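Long-range contacts in thioesterase superfamily (Jannaschia sp., PDB 2OAF), which probably hydrolyses thioesters, perhaps acyl-CoA substrates, as a hotdog-fold member of the thioesterase superfamily: residues L76-S82 with T116-F122; W95-L99 with I145-P150. All coordinates share one frame; numbering follows the deposited sequence.

Contact 1 of 2, residues L76-S82 with T116-F122; sequences LEMDFKS and TCFVGAF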
ATOM      1  N   LEU B  76      -0.340  15.329 -10.641  1.00 27.47           N
ATOM      2  CA  LEU B  76       0.805  14.465 -10.955  1.00 31.68           C
ATOM      3  C   LEU B  76       0.658  13.859 -12.363  1.00 31.57           C
ATOM      4  O   LEU B  76      -0.464  13.608 -12.849  1.00 29.76           O
ATOM      5  CB  LEU B  76       0.976  13.405  -9.899  1.00 32.53           C
ATOM      6  CG  LEU B  76       0.035  12.226  -9.731  1.00 31.54           C
ATOM      7  CD1 LEU B  76       0.312  11.174 -10.727  1.00 30.06           C
ATOM      8  CD2 LEU B  76       0.255  11.633  -8.329  1.00 30.34           C
ATOM      9  N   GLU B  77       1.786  13.671 -13.025  1.00 28.94           N
ATOM     10  CA  GLU B  77       1.784  12.975 -14.310  1.00 28.09           C
ATOM     11  C   GLU B  77       3.040  12.160 -14.406  1.00 27.74           C
ATOM     12  O   GLU B  77       4.121  12.591 -13.916  1.00 27.86           O
ATOM     13  CB  GLU B  77       1.658  13.921 -15.508  1.00 31.22           C
ATOM     14  CG  GLU B  77       2.760  14.923 -15.647  1.00 34.46           C
ATOM     15  CD  GLU B  77       2.735  15.677 -16.989  1.00 38.96           C
ATOM     16  OE1 GLU B  77       2.740  15.028 -18.073  1.00 40.02           O
ATOM     17  OE2 GLU B  77       2.735  16.928 -16.941  1.00 40.82           O
HETATM   18  N   MSE B  78       2.884  10.958 -14.969  1.00 26.93           N
HETATM   19  CA  MSE B  78       4.000   9.999 -15.095  1.00 26.19           C
HETATM   20  C   MSE B  78       3.915   9.314 -16.427  1.00 26.36           C
HETATM   21  O   MSE B  78       2.824   8.946 -16.854  1.00 27.32           O
HETATM   22  CB  MSE B  78       3.949   8.962 -13.979  1.00 26.62           C
HETATM   23  CG  MSE B  78       3.939   9.576 -12.582  1.00 29.39           C
HETATM   24 SE   MSE B  78       4.068   8.297 -11.163  0.75 27.72          SE
HETATM   25  CE  MSE B  78       5.857   7.656 -11.460  1.00 27.36           C
ATOM     26  N   ASP B  79       5.074   9.162 -17.084  1.00 27.85           N
ATOM     27  CA  ASP B  79       5.226   8.321 -18.247  1.00 25.80           C
ATOM     28  C   ASP B  79       6.057   7.137 -17.851  1.00 27.13           C
ATOM     29  O   ASP B  79       7.095   7.319 -17.215  1.00 27.84           O
ATOM     30  CB  ASP B  79       5.898   9.063 -19.387  1.00 27.28           C
ATOM     31  CG  ASP B  79       5.064  10.185 -19.958  1.00 31.76           C
ATOM     32  OD1 ASP B  79       3.827  10.152 -19.869  1.00 35.51           O
ATOM     33  OD2 ASP B  79       5.662  11.111 -20.539  1.00 41.71           O
ATOM     34  N   PHE B  80       5.596   5.937 -18.197  1.00 26.83           N
ATOM     35  CA  PHE B  80       6.275   4.676 -17.846  1.00 26.82           C
ATOM     36  C   PHE B  80       6.933   4.107 -19.123  1.00 28.59           C
ATOM     37  O   PHE B  80       6.235   3.751 -20.072  1.00 26.73           O
ATOM     38  CB  PHE B  80       5.264   3.711 -17.263  1.00 27.64           C
ATOM     39  CG  PHE B  80       4.460   4.308 -16.141  1.00 24.68           C
ATOM     40  CD1 PHE B  80       5.022   4.520 -14.919  1.00 26.49           C
ATOM     41  CD2 PHE B  80       3.148   4.675 -16.336  1.00 28.52           C
ATOM     42  CE1 PHE B  80       4.302   5.119 -13.903  1.00 30.92           C
ATOM     43  CE2 PHE B  80       2.414   5.222 -15.315  1.00 25.77           C
ATOM     44  CZ  PHE B  80       3.005   5.448 -14.097  1.00 24.67           C
ATOM     45  N   LYS B  81       8.266   4.037 -19.136  1.00 27.96           N
ATOM     46  CA  LYS B  81       9.027   3.740 -20.359  1.00 28.94           C
ATOM     47  C   LYS B  81       9.602   2.350 -20.334  1.00 28.68           C
ATOM     48  O   LYS B  81       9.832   1.760 -21.375  1.00 27.07           O
ATOM     49  CB  LYS B  81      10.173   4.737 -20.531  1.00 32.19           C
ATOM     50  CG  LYS B  81       9.775   6.211 -20.435  1.00 36.18           C
ATOM     51  CD  LYS B  81       9.061   6.690 -21.681  1.00 47.59           C
ATOM     52  CE  LYS B  81       9.169   8.244 -21.825  1.00 58.96           C
ATOM     53  NZ  LYS B  81       8.527   8.844 -23.068  1.00 54.39           N
ATOM     54  N   SER B  82       9.887   1.844 -19.142  1.00 27.43           N
ATOM     55  CA  SER B  82      10.515   0.563 -19.000  1.00 29.38           C
ATOM     56  C   SER B  82      10.124   0.011 -17.613  1.00 30.58           C
ATOM     57  O   SER B  82       9.912   0.771 -16.681  1.00 29.61           O
ATOM     58  CB  SER B  82      12.055   0.715 -19.132  1.00 30.67           C
ATOM     59  OG  SER B  82      12.677  -0.527 -19.296  1.00 36.21           O
ATOM     60  N   THR B 116      16.005   4.765 -17.971  1.00 30.65           N
ATOM     61  CA  THR B 116      14.938   5.578 -17.408  1.00 29.56           C
ATOM     62  C   THR B 116      13.629   4.820 -17.518  1.00 30.66           C
ATOM     63  O   THR B 116      13.089   4.622 -18.597  1.00 28.48           O
ATOM     64  CB  THR B 116      14.838   6.920 -18.120  1.00 33.19           C
ATOM     65  OG1 THR B 116      16.075   7.595 -17.952  1.00 27.37           O
ATOM     66  CG2 THR B 116      13.687   7.781 -17.538  1.00 26.25           C
ATOM     67  N   CYS B 117      13.172   4.329 -16.378  1.00 30.19           N
ATOM     68  CA  CYS B 117      11.966   3.525 -16.313  1.00 29.64           C
ATOM     69  C   CYS B 117      10.721   4.393 -16.301  1.00 28.61           C
ATOM     70  O   CYS B 117       9.692   4.018 -16.882  1.00 29.43           O
ATOM     71  CB  CYS B 117      11.991   2.641 -15.083  1.00 29.48           C
ATOM     72  SG  CYS B 117      13.412   1.518 -15.151  1.00 31.88           S
ATOM     73  N   PHE B 118      10.769   5.503 -15.568  1.00 26.54           N
ATOM     74  CA  PHE B 118       9.640   6.442 -15.582  1.00 26.77           C
ATOM     75  C   PHE B 118      10.095   7.881 -15.389  1.00 28.66           C
ATOM     76  O   PHE B 118      11.158   8.148 -14.852  1.00 26.42           O
ATOM     77  CB  PHE B 118       8.553   6.082 -14.559  1.00 28.51           C
ATOM     78  CG  PHE B 118       8.985   6.181 -13.110  1.00 26.58           C
ATOM     79  CD1 PHE B 118       9.108   7.402 -12.478  1.00 29.20           C
ATOM     80  CD2 PHE B 118       9.246   5.042 -12.383  1.00 26.91           C
ATOM     81  CE1 PHE B 118       9.517   7.494 -11.152  1.00 31.68           C
ATOM     82  CE2 PHE B 118       9.594   5.115 -11.038  1.00 24.39           C
ATOM     83  CZ  PHE B 118       9.742   6.361 -10.425  1.00 29.19           C
ATOM     84  N   VAL B 119       9.287   8.792 -15.899  1.00 28.88           N
ATOM     85  CA  VAL B 119       9.549  10.213 -15.794  0.50 28.38           C
ATOM     86  C   VAL B 119       8.256  10.807 -15.246  1.00 29.92           C
ATOM     87  O   VAL B 119       7.178  10.532 -15.761  1.00 30.19           O
ATOM     88  CB  VAL B 119       9.993  10.812 -17.157  0.50 30.19           C
ATOM     89  CG1 VAL B 119      10.986   9.849 -17.895  0.50 24.37           C
ATOM     90  CG2 VAL B 119       8.815  11.108 -18.035  0.50 32.52           C
ATOM     91  N   GLY B 120       8.361  11.555 -14.165  1.00 28.70           N
ATOM     92  CA  GLY B 120       7.185  12.171 -13.564  1.00 30.80           C
ATOM     93  C   GLY B 120       7.348  13.652 -13.229  1.00 30.07           C
ATOM     94  O   GLY B 120       8.458  14.129 -12.981  1.00 28.21           O
ATOM     95  N   ALA B 121       6.219  14.364 -13.177  1.00 29.03           N
ATOM     96  CA  ALA B 121       6.162  15.744 -12.708  1.00 28.49           C
ATOM     97  C   ALA B 121       5.005  15.861 -11.700  1.00 29.49           C
ATOM     98  O   ALA B 121       3.905  15.369 -11.935  1.00 28.15           O
ATOM     99  CB  ALA B 121       5.956  16.704 -13.888  1.00 28.92           C
ATOM    100  N   PHE B 122       5.289  16.491 -10.570  1.00 30.58           N
ATOM    101  CA  PHE B 122       4.412  16.476  -9.403  1.00 30.06           C
ATOM    102  C   PHE B 122       4.308  17.879  -8.836  1.00 29.49           C
ATOM    103  O   PHE B 122       5.318  18.466  -8.470  1.00 29.74           O
ATOM    104  CB  PHE B 122       5.028  15.559  -8.348  1.00 29.44           C
ATOM    105  CG  PHE B 122       5.300  14.160  -8.851  1.00 29.94           C
ATOM    106  CD1 PHE B 122       6.490  13.855  -9.507  1.00 30.59           C
ATOM    107  CD2 PHE B 122       4.375  13.159  -8.658  1.00 32.58           C
ATOM    108  CE1 PHE B 122       6.741  12.564  -9.956  1.00 31.29           C
ATOM    109  CE2 PHE B 122       4.616  11.872  -9.107  1.00 31.61           C
ATOM    110  CZ  PHE B 122       5.808  11.584  -9.776  1.00 34.02           C
TER
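M78, a selenomethionine, lies between two rings of the facing strand: its CE sits over one face of F118, 3.8 Å from the ring centroid, while SE reaches the edge of F122 in a Met-aromatic contact. The bend at chi3 (67°) turns the methyl toward F118. L76 CB packs 3.6 Å from F122 CD2, and F80 CD1 lies against F118 CB. Opposite M78 is G120; any beta carbon there would run into F122 CE1, so the ring of F122 occupies the place a side chain would take. This face, largely buried, is the tighter one. The other face, with E77 and D79 against A121 and V119, is looser and partly exposed: E77 CG stands 4.1 Å from A121 CB, and the carboxylates of E77 and D79 both form salt bridges with R75 of the second subunit. Antiparallel backbone bonds tie E77 to A121 and D79 to V119, with D79 N to V119 O at 2.8 Å. Beyond F80 the strand ends, and C117 O takes both K81 N (2.7 Å) and S82 N (3.1 Å). C117 and F118 form a classic bulge against G110 of strand 103-112, which flanks strand 115-128. Strand 69-80 pairs with its counterpart in the second subunit, continuing the sheet across the interface, while helix 39-54 packs on F80 and F122, as expected of a hotdog fold.

Contact 2 of 2, residues W95-L99 with I145-P150; sequences WPTRL and IEPHIP. With PO4 (phosphate ion), chain H.
W95 meets P150, the two side chains crossing at about a right angle with P150 CG 3.6 Å from W95 CD1. With CG between the backbone N and the carbonyl carbon (chi1 71°), the indole presents CD1 and NE1 to P150 CG; NE1 hydrogen-bonds to Q10. P96 follows, its ring packed on I145 CG2, H148 CB and I149 CG1. I149 CA lies 3.4 Å from P96 O in a CA-H...O contact, but this buried oxygen has no hydrogen-bond donor in the model. At T97 the backbone O takes a water (2.7 Å) that also donates to P150 O, a polar bridge between the segments. T97 and R98 form a classic bulge against T105, and R98 reaches a phosphate, probably from the crystallisation liquor, with NH2 3.0 Å from O1 and NH1 hydrogen-bonded to O2. L99 closes the row: CD2 lies 4.0 Å from I145 CG2, and CB 3.8 Å from I149 CD1. Cutting I149 back to an alanine removes CG1, CG2 and CD1, and would probably leave a gap beside P96 and L99. With no direct hydrogen bond across it, the contact holds the C-terminal tail to strand 90-99 by apolar packing and one water.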
ATOM      1  N   TRP B  95      14.289  16.743  -8.587  1.00 28.58           N
ATOM      2  CA  TRP B  95      14.602  18.158  -8.499  1.00 29.03           C
ATOM      3  C   TRP B  95      13.376  19.022  -8.736  1.00 28.51           C
ATOM      4  O   TRP B  95      12.442  18.585  -9.389  1.00 29.59           O
ATOM      5  CB  TRP B  95      15.695  18.527  -9.525  1.00 28.73           C
ATOM      6  CG  TRP B  95      15.238  18.500 -10.939  1.00 27.81           C
ATOM      7  CD1 TRP B  95      14.900  19.572 -11.694  1.00 30.26           C
ATOM      8  CD2 TRP B  95      15.049  17.339 -11.777  1.00 27.43           C
ATOM      9  NE1 TRP B  95      14.530  19.164 -12.954  1.00 29.64           N
ATOM     10  CE2 TRP B  95      14.600  17.803 -13.032  1.00 31.96           C
ATOM     11  CE3 TRP B  95      15.193  15.962 -11.580  1.00 29.87           C
ATOM     12  CZ2 TRP B  95      14.315  16.947 -14.099  1.00 28.70           C
ATOM     13  CZ3 TRP B  95      14.921  15.101 -12.652  1.00 30.78           C
ATOM     14  CH2 TRP B  95      14.471  15.605 -13.891  1.00 34.30           C
ATOM     15  N   PRO B  96      13.406  20.268  -8.229  1.00 28.93           N
ATOM     16  CA  PRO B  96      12.347  21.222  -8.523  1.00 28.47           C
ATOM     17  C   PRO B  96      12.573  21.847  -9.880  1.00 30.07           C
ATOM     18  O   PRO B  96      13.640  22.409 -10.139  1.00 30.44           O
ATOM     19  CB  PRO B  96      12.514  22.279  -7.446  1.00 28.87           C
ATOM     20  CG  PRO B  96      13.977  22.229  -7.105  1.00 27.24           C
ATOM     21  CD  PRO B  96      14.422  20.832  -7.316  1.00 28.44           C
ATOM     22  N   THR B  97      11.560  21.762 -10.726  1.00 27.37           N
ATOM     23  CA  THR B  97      11.632  22.281 -12.066  1.00 28.92           C
ATOM     24  C   THR B  97      11.076  23.709 -12.133  1.00 30.69           C
ATOM     25  O   THR B  97      11.425  24.481 -13.030  1.00 29.51           O
ATOM     26  CB  THR B  97      10.950  21.299 -13.076  1.00 29.00           C
ATOM     27  OG1 THR B  97      11.347  21.629 -14.414  1.00 35.95           O
ATOM     28  CG2 THR B  97       9.412  21.276 -12.956  1.00 29.78           C
ATOM     29  N   ARG B  98      10.253  24.071 -11.150  1.00 30.43           N
ATOM     30  CA  ARG B  98       9.557  25.325 -11.163  1.00 30.62           C
ATOM     31  C   ARG B  98       9.013  25.685  -9.786  1.00 29.35           C
ATOM     32  O   ARG B  98       8.533  24.817  -9.073  1.00 27.46           O
ATOM     33  CB  ARG B  98       8.405  25.170 -12.165  1.00 34.65           C
ATOM     34  CG  ARG B  98       7.307  26.144 -11.973  1.00 42.08           C
ATOM     35  CD  ARG B  98       6.271  26.112 -13.078  1.00 41.38           C
ATOM     36  NE  ARG B  98       5.751  27.468 -13.205  1.00 44.53           N
ATOM     37  CZ  ARG B  98       4.977  28.058 -12.290  1.00 47.02           C
ATOM     38  NH1 ARG B  98       4.573  27.396 -11.190  1.00 44.11           N
ATOM     39  NH2 ARG B  98       4.581  29.303 -12.490  1.00 38.14           N
ATOM     40  N   LEU B  99       9.063  26.968  -9.432  1.00 28.73           N
ATOM     41  CA  LEU B  99       8.406  27.470  -8.230  1.00 29.53           C
ATOM     42  C   LEU B  99       7.725  28.773  -8.594  1.00 30.26           C
ATOM     43  O   LEU B  99       8.384  29.710  -8.968  1.00 32.01           O
ATOM     44  CB  LEU B  99       9.438  27.700  -7.128  1.00 30.84           C
ATOM     45  CG  LEU B  99       8.941  28.296  -5.800  1.00 25.65           C
ATOM     46  CD1 LEU B  99       7.914  27.410  -5.065  1.00 25.53           C
ATOM     47  CD2 LEU B  99      10.165  28.594  -4.925  1.00 30.05           C
ATOM     48  N   ILE B 145      14.809  26.476  -2.061  1.00 31.69           N
ATOM     49  CA  ILE B 145      14.399  25.763  -3.275  1.00 29.11           C
ATOM     50  C   ILE B 145      15.097  26.304  -4.543  1.00 31.14           C
ATOM     51  O   ILE B 145      15.669  25.556  -5.332  1.00 31.39           O
ATOM     52  CB  ILE B 145      12.875  25.883  -3.481  1.00 30.65           C
ATOM     53  CG1 ILE B 145      12.124  25.196  -2.324  1.00 28.26           C
ATOM     54  CG2 ILE B 145      12.502  25.289  -4.849  1.00 27.42           C
ATOM     55  CD1 ILE B 145      10.700  25.684  -2.105  1.00 35.25           C
ATOM     56  N   GLU B 146      15.054  27.624  -4.717  1.00 30.42           N
ATOM     57  CA  GLU B 146      15.532  28.282  -5.956  1.00 31.21           C
ATOM     58  C   GLU B 146      16.927  27.915  -6.461  1.00 30.43           C
ATOM     59  O   GLU B 146      17.115  27.765  -7.683  1.00 29.88           O
ATOM     60  CB  GLU B 146      15.394  29.814  -5.841  1.00 32.30           C
ATOM     61  CG  GLU B 146      13.937  30.215  -5.959  1.00 38.85           C
ATOM     62  CD  GLU B 146      13.675  31.705  -5.961  1.00 48.99           C
ATOM     63  OE1 GLU B 146      14.456  32.487  -5.363  1.00 52.40           O
ATOM     64  OE2 GLU B 146      12.638  32.072  -6.555  1.00 48.06           O
ATOM     65  N   PRO B 147      17.910  27.765  -5.554  1.00 31.46           N
ATOM     66  CA  PRO B 147      19.244  27.349  -6.029  1.00 31.92           C
ATOM     67  C   PRO B 147      19.280  25.992  -6.740  1.00 32.30           C
ATOM     68  O   PRO B 147      20.281  25.676  -7.412  1.00 32.89           O
ATOM     69  CB  PRO B 147      20.081  27.273  -4.737  1.00 32.17           C
ATOM     70  CG  PRO B 147      19.353  28.135  -3.765  1.00 34.22           C
ATOM     71  CD  PRO B 147      17.897  27.952  -4.094  1.00 32.76           C
ATOM     72  N   HIS B 148      18.224  25.198  -6.593  1.00 30.04           N
ATOM     73  CA  HIS B 148      18.199  23.868  -7.190  1.00 32.51           C
ATOM     74  C   HIS B 148      17.361  23.775  -8.463  1.00 32.07           C
ATOM     75  O   HIS B 148      17.283  22.701  -9.068  1.00 31.03           O
ATOM     76  CB  HIS B 148      17.755  22.847  -6.154  1.00 32.80           C
ATOM     77  CG  HIS B 148      18.596  22.868  -4.923  1.00 35.65           C
ATOM     78  ND1 HIS B 148      19.841  22.281  -4.866  1.00 36.85           N
ATOM     79  CD2 HIS B 148      18.391  23.441  -3.712  1.00 37.78           C
ATOM     80  CE1 HIS B 148      20.367  22.494  -3.672  1.00 45.41           C
ATOM     81  NE2 HIS B 148      19.504  23.188  -2.950  1.00 46.22           N
ATOM     82  N   ILE B 149      16.746  24.886  -8.870  1.00 30.51           N
ATOM     83  CA  ILE B 149      15.945  24.914 -10.082  1.00 30.51           C
ATOM     84  C   ILE B 149      16.877  25.134 -11.265  1.00 33.15           C
ATOM     85  O   ILE B 149      17.581  26.131 -11.311  1.00 30.86           O
ATOM     86  CB  ILE B 149      14.822  26.015 -10.047  1.00 30.52           C
ATOM     87  CG1 ILE B 149      13.865  25.810  -8.853  1.00 31.98           C
ATOM     88  CG2 ILE B 149      14.009  25.956 -11.328  1.00 30.13           C
ATOM     89  CD1 ILE B 149      12.873  26.994  -8.607  1.00 31.89           C
ATOM     90  N   PRO B 150      16.912  24.178 -12.211  1.00 36.34           N
ATOM     91  CA  PRO B 150      17.749  24.339 -13.391  1.00 37.24           C
ATOM     92  C   PRO B 150      17.348  25.483 -14.314  1.00 39.84           C
ATOM     93  O   PRO B 150      16.190  25.936 -14.322  1.00 38.52           O
ATOM     94  CB  PRO B 150      17.587  23.015 -14.147  1.00 37.94           C
ATOM     95  CG  PRO B 150      16.946  22.086 -13.223  1.00 36.05           C
ATOM     96  CD  PRO B 150      16.214  22.882 -12.199  1.00 37.07           C
TER
HETATM   97  P   PO4 H 144       1.637  29.524  -9.528  1.00 68.00           P
HETATM   98  O1  PO4 H 144       2.159  30.119 -10.828  1.00 63.52           O
HETATM   99  O2  PO4 H 144       2.763  28.802  -8.834  1.00 48.43           O
HETATM  100  O3  PO4 H 144       1.119  30.680  -8.682  1.00 65.10           O
HETATM  101  O4  PO4 H 144       0.546  28.503  -9.809  1.00 56.69           O
HETATM  102  O   HOH W   1      13.641  24.456 -14.631  1.00 47.08           O

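Both contacts reach the same antiparallel sheet, contact 1 within it and contact 2 where the C-terminal segment lies against one of its strands. Their centres are about 18 Å apart and their nearest atoms about 6 Å, so they do not touch. Their segments alternate along the chain: 76-82, 95-99, 116-122, then 145-150. Strands 69-80 and 90-99 follow each other in sequence but are not paired; strands 115-128 and 103-112 lie between them in the sheet. Helix 39-54 packs against both contacts. Contact 1 lies where the sheet runs on into the second subunit, whereas no other protein chain of the assembly touches contact 2. One sheet thus takes part in subunit pairing and, elsewhere, holds the C-terminal segment.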